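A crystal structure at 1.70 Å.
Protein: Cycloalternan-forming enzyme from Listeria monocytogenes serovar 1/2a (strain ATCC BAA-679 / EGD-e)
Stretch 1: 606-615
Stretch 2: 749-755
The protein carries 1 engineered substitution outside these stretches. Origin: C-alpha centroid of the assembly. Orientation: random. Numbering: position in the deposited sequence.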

ATOM      1  N   THR A 606      -9.997   6.607 -15.769  1.00 13.56           N
ATOM      2  CA  THR A 606      -9.058   7.432 -16.540  1.00 13.76           C
ATOM      3  C   THR A 606      -7.615   7.083 -16.177  1.00 13.49           C
ATOM      4  O   THR A 606      -7.362   6.492 -15.124  1.00 13.45           O
ATOM      5  CB  THR A 606      -9.230   8.944 -16.276  1.00 13.99           C
ATOM      6  OG1 THR A 606      -8.859   9.216 -14.924  1.00 13.72           O
ATOM      7  CG2 THR A 606     -10.659   9.409 -16.514  1.00 14.22           C
ATOM      8  N   PHE A 607      -6.682   7.494 -17.043  1.00 13.84           N
ATOM      9  CA  PHE A 607      -5.257   7.323 -16.745  1.00 13.83           C
ATOM     10  C   PHE A 607      -4.819   8.188 -15.564  1.00 13.95           C
ATOM     11  O   PHE A 607      -3.999   7.760 -14.757  1.00 13.36           O
ATOM     12  CB  PHE A 607      -4.405   7.576 -17.989  1.00 14.10           C
ATOM     13  CG  PHE A 607      -4.243   6.365 -18.855  1.00 14.20           C
ATOM     14  CD1 PHE A 607      -3.296   5.398 -18.532  1.00 14.15           C
ATOM     15  CD2 PHE A 607      -5.047   6.168 -19.986  1.00 14.56           C
ATOM     16  CE1 PHE A 607      -3.132   4.268 -19.326  1.00 14.20           C
ATOM     17  CE2 PHE A 607      -4.885   5.031 -20.793  1.00 14.77           C
ATOM     18  CZ  PHE A 607      -3.925   4.085 -20.447  1.00 14.48           C
ATOM     19  N   ASP A 608      -5.372   9.397 -15.444  1.00 14.87           N
ATOM     20  CA  ASP A 608      -5.086  10.221 -14.256  1.00 15.65           C
ATOM     21  C   ASP A 608      -5.459   9.485 -12.958  1.00 14.79           C
ATOM     22  O   ASP A 608      -4.706   9.505 -11.965  1.00 13.87           O
ATOM     23  CB  ASP A 608      -5.806  11.583 -14.354  1.00 17.64           C
ATOM     24  CG  ASP A 608      -5.101  12.574 -15.278  1.00 20.83           C
ATOM     25  OD1 ASP A 608      -3.950  12.348 -15.718  1.00 22.68           O
ATOM     26  OD2 ASP A 608      -5.710  13.619 -15.586  1.00 23.08           O
ATOM     27  N   SER A 609      -6.611   8.818 -12.959  1.00 14.32           N
ATOM     28  CA  SER A 609      -7.017   8.057 -11.773  1.00 14.01           C
ATOM     29  C   SER A 609      -6.096   6.863 -11.529  1.00 13.11           C
ATOM     30  O   SER A 609      -5.763   6.578 -10.392  1.00 13.05           O
ATOM     31  CB  SER A 609      -8.473   7.570 -11.862  1.00 14.72           C
ATOM     32  OG  SER A 609      -9.338   8.702 -11.962  1.00 17.36           O
ATOM     33  N   PHE A 610      -5.709   6.185 -12.609  1.00 12.76           N
ATOM     34  CA  PHE A 610      -4.770   5.039 -12.544  1.00 12.17           C
ATOM     35  C   PHE A 610      -3.485   5.523 -11.863  1.00 11.96           C
ATOM     36  O   PHE A 610      -2.992   4.868 -10.930  1.00 11.47           O
ATOM     37  CB  PHE A 610      -4.527   4.566 -13.984  1.00 12.26           C
ATOM     38  CG  PHE A 610      -3.660   3.324 -14.152  1.00 12.36           C
ATOM     39  CD1 PHE A 610      -3.233   2.524 -13.089  1.00 12.05           C
ATOM     40  CD2 PHE A 610      -3.336   2.937 -15.468  1.00 12.75           C
ATOM     41  CE1 PHE A 610      -2.455   1.385 -13.324  1.00 12.26           C
ATOM     42  CE2 PHE A 610      -2.565   1.795 -15.719  1.00 12.84           C
ATOM     43  CZ  PHE A 610      -2.133   1.013 -14.636  1.00 12.56           C
ATOM     44  N   GLN A 611      -2.971   6.682 -12.295  1.00 12.14           N
ATOM     45  CA  GLN A 611      -1.773   7.257 -11.673  1.00 12.16           C
ATOM     46  C   GLN A 611      -1.966   7.493 -10.188  1.00 11.81           C
ATOM     47  O   GLN A 611      -1.070   7.172  -9.393  1.00 11.41           O
ATOM     48  CB  GLN A 611      -1.356   8.553 -12.353  1.00 12.95           C
ATOM     49  CG  GLN A 611      -0.862   8.339 -13.790  1.00 13.82           C
ATOM     50  CD  GLN A 611      -0.885   9.606 -14.622  1.00 15.15           C
ATOM     51  OE1 GLN A 611      -0.891  10.725 -14.072  1.00 15.85           O
ATOM     52  NE2 GLN A 611      -0.923   9.450 -15.953  1.00 15.78           N
ATOM     53  N   ALA A 612      -3.145   7.996  -9.810  1.00 11.64           N
ATOM     54  CA  ALA A 612      -3.418   8.265  -8.393  1.00 11.69           C
ATOM     55  C   ALA A 612      -3.549   6.955  -7.594  1.00 11.70           C
ATOM     56  O   ALA A 612      -3.095   6.870  -6.449  1.00 11.57           O
ATOM     57  CB  ALA A 612      -4.663   9.118  -8.243  1.00 11.91           C
ATOM     58  N   SER A 613      -4.144   5.920  -8.200  1.00 11.99           N
ATOM     59  CA  SER A 613      -4.250   4.618  -7.547  1.00 12.04           C
ATOM     60  C   SER A 613      -2.858   4.053  -7.231  1.00 11.70           C
ATOM     61  O   SER A 613      -2.623   3.534  -6.133  1.00 11.14           O
ATOM     62  CB  SER A 613      -5.006   3.632  -8.451  1.00 12.43           C
ATOM     63  OG  SER A 613      -6.332   4.077  -8.705  1.00 13.97           O
ATOM     64  N   LEU A 614      -1.946   4.159  -8.190  1.00 11.71           N
ATOM     65  CA  LEU A 614      -0.608   3.630  -7.949  1.00 11.93           C
ATOM     66  C   LEU A 614       0.088   4.394  -6.799  1.00 11.72           C
ATOM     67  O   LEU A 614       0.733   3.781  -5.941  1.00 11.44           O
ATOM     68  CB  LEU A 614       0.217   3.582  -9.245  1.00 12.76           C
ATOM     69  CG  LEU A 614       1.631   2.996  -9.198  1.00 13.42           C
ATOM     70  CD1 LEU A 614       1.683   1.657  -8.449  1.00 13.51           C
ATOM     71  CD2 LEU A 614       2.124   2.837 -10.627  1.00 13.69           C
ATOM     72  N   LYS A 615      -0.071   5.724  -6.766  1.00 11.49           N
ATOM     73  CA  LYS A 615       0.459   6.503  -5.628  1.00 11.51           C
ATOM     74  C   LYS A 615      -0.130   6.047  -4.297  1.00 11.26           C
ATOM     75  O   LYS A 615       0.595   5.909  -3.270  1.00 11.24           O
ATOM     76  CB  LYS A 615       0.226   8.001  -5.855  1.00 11.56           C
ATOM     77  CG  LYS A 615       1.036   8.516  -7.054  1.00 12.18           C
ATOM     78  CD  LYS A 615       0.671   9.959  -7.367  1.00 12.77           C
ATOM     79  CE  LYS A 615       1.134  10.348  -8.757  1.00 13.63           C
ATOM     80  NZ  LYS A 615       0.736  11.765  -9.101  1.00 14.40           N
ATOM     81  N   ALA A 749       7.118  -2.239 -14.134  1.00 12.45           N
ATOM     82  CA  ALA A 749       6.996  -0.886 -14.649  1.00 13.09           C
ATOM     83  C   ALA A 749       5.733  -0.699 -15.491  1.00 13.39           C
ATOM     84  O   ALA A 749       5.781  -0.789 -16.711  1.00 13.89           O
ATOM     85  CB  ALA A 749       8.267  -0.516 -15.422  1.00 13.17           C
ATOM     86  N   PRO A 750       4.576  -0.443 -14.833  1.00 13.61           N
ATOM     87  CA  PRO A 750       3.364  -0.351 -15.646  1.00 13.60           C
ATOM     88  C   PRO A 750       3.346   0.927 -16.480  1.00 13.64           C
ATOM     89  O   PRO A 750       4.047   1.892 -16.155  1.00 13.73           O
ATOM     90  CB  PRO A 750       2.245  -0.349 -14.609  1.00 13.87           C
ATOM     91  CG  PRO A 750       2.850   0.272 -13.414  1.00 13.91           C
ATOM     92  CD  PRO A 750       4.293  -0.217 -13.400  1.00 13.49           C
ATOM     93  N   ILE A 751       2.599   0.899 -17.575  1.00 13.47           N
ATOM     94  CA  ILE A 751       2.463   2.077 -18.426  1.00 13.55           C
ATOM     95  C   ILE A 751       1.188   2.771 -17.965  1.00 13.77           C
ATOM     96  O   ILE A 751       0.072   2.249 -18.173  1.00 14.02           O
ATOM     97  CB  ILE A 751       2.398   1.712 -19.934  1.00 13.85           C
ATOM     98  CG1 ILE A 751       3.771   1.305 -20.486  1.00 14.29           C
ATOM     99  CG2 ILE A 751       1.984   2.936 -20.755  1.00 14.09           C
ATOM    100  CD1 ILE A 751       4.291  -0.056 -20.075  1.00 14.59           C
ATOM    101  N   VAL A 752       1.349   3.932 -17.323  1.00 13.65           N
ATOM    102  CA  VAL A 752       0.197   4.632 -16.724  1.00 13.67           C
ATOM    103  C   VAL A 752      -0.076   5.962 -17.423  1.00 14.36           C
ATOM    104  O   VAL A 752      -0.798   6.820 -16.896  1.00 14.31           O
ATOM    105  CB  VAL A 752       0.367   4.853 -15.201  1.00 13.46           C
ATOM    106  CG1 VAL A 752       0.523   3.508 -14.490  1.00 13.24           C
ATOM    107  CG2 VAL A 752       1.571   5.747 -14.928  1.00 13.61           C
ATOM    108  N   GLN A 753       0.491   6.115 -18.615  1.00 15.23           N
ATOM    109  CA  GLN A 753       0.261   7.310 -19.439  1.00 16.28           C
ATOM    110  C   GLN A 753      -0.438   6.931 -20.722  1.00 16.63           C
ATOM    111  O   GLN A 753      -0.043   5.987 -21.399  1.00 16.51           O
ATOM    112  CB  GLN A 753       1.580   7.998 -19.774  1.00 16.90           C
ATOM    113  CG  GLN A 753       2.342   8.487 -18.549  1.00 17.68           C
ATOM    114  CD  GLN A 753       3.702   9.039 -18.903  1.00 18.94           C
ATOM    115  OE1 GLN A 753       3.873   9.657 -19.959  1.00 20.81           O
ATOM    116  NE2 GLN A 753       4.692   8.812 -18.037  1.00 18.94           N
ATOM    117  N   GLU A 754      -1.503   7.667 -21.018  1.00 17.24           N
ATOM    118  CA  GLU A 754      -2.292   7.477 -22.228  1.00 18.71           C
ATOM    119  C   GLU A 754      -1.434   7.679 -23.483  1.00 18.65           C
ATOM    120  O   GLU A 754      -0.677   8.653 -23.581  1.00 18.10           O
ATOM    121  CB  GLU A 754      -3.456   8.452 -22.209  1.00 20.66           C
ATOM    122  CG  GLU A 754      -4.566   8.172 -23.224  1.00 24.31           C
ATOM    123  CD  GLU A 754      -5.686   9.210 -23.162  1.00 27.10           C
ATOM    124  OE1 GLU A 754      -5.862   9.882 -22.126  1.00 29.20           O
ATOM    125  OE2 GLU A 754      -6.399   9.393 -24.165  1.00 31.04           O
ATOM    126  N   GLY A 755      -1.548   6.744 -24.426  1.00 18.35           N
ATOM    127  CA  GLY A 755      -0.797   6.780 -25.687  1.00 18.88           C
ATOM    128  C   GLY A 755       0.669   6.371 -25.624  1.00 18.22           C
ATOM    129  O   GLY A 755       1.348   6.364 -26.643  1.00 18.61           O
TER
HETATM  130  O   HOH W   1      -7.679   8.685 -19.534  1.00 20.11           O

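Stretch 1 opens with Thr606 at the N-cap of a helix that runs from Phe607 through the end of the stretch. Thr606 OG1 accepts a capping hydrogen bond from Ser609 N at 3.0 Å, satisfying a first-turn amide that has no acceptor within the helix. The helix then meets stretch 2, an irregular segment, through Phe607, Phe610, Gln611 and Leu614, a spacing of three and four residues that gathers their side chains along one side; together the two stretches bury 404 Å².

Phe607 points toward stretch 2 and lays its ring against the backbone there. Glu754 N and Gln753 C lie over one face, Ile751 O sits near the ring plane at the edge, and Val752 O approaches Phe607 CD1 to 3.3 Å. The flat aromatic surface thus covers main chain, while Phe607 CD2 also packs 3.6 Å from Glu754 CB. A water accepts from the helix-start amide Phe607 N at 2.9 Å and donates a weak hydrogen bond to Glu754 OE1 at 3.4 Å, linking the start of the helix to Glu754.

One turn on, Phe610 adopts the t rotamer and offers a ring face to Val752, whose CG1 stands 3.7 Å from the ring centroid and only 13° off its normal, a CH-pi contact. Ile751 O, 3.6 Å from Phe610 CE2, is buried without a polar partner.

Gln611 supplies the direct hydrogen bond. Its CB points sideways, but the extended side chain carries Gln611 NE2 to 2.8 Å from Val752 O, with a nearly linear angle of 173°. Its aliphatic portion serves too, with Gln611 CG 3.7 Å from Val752 CG2.

Leu614 completes the apolar side: its CD2 lies 3.9 Å from Pro750 CG and 4.2 Å from Val752 CG1. Branched, compact Val752 therefore packs against three helix side chains while its carbonyl accepts from Gln611.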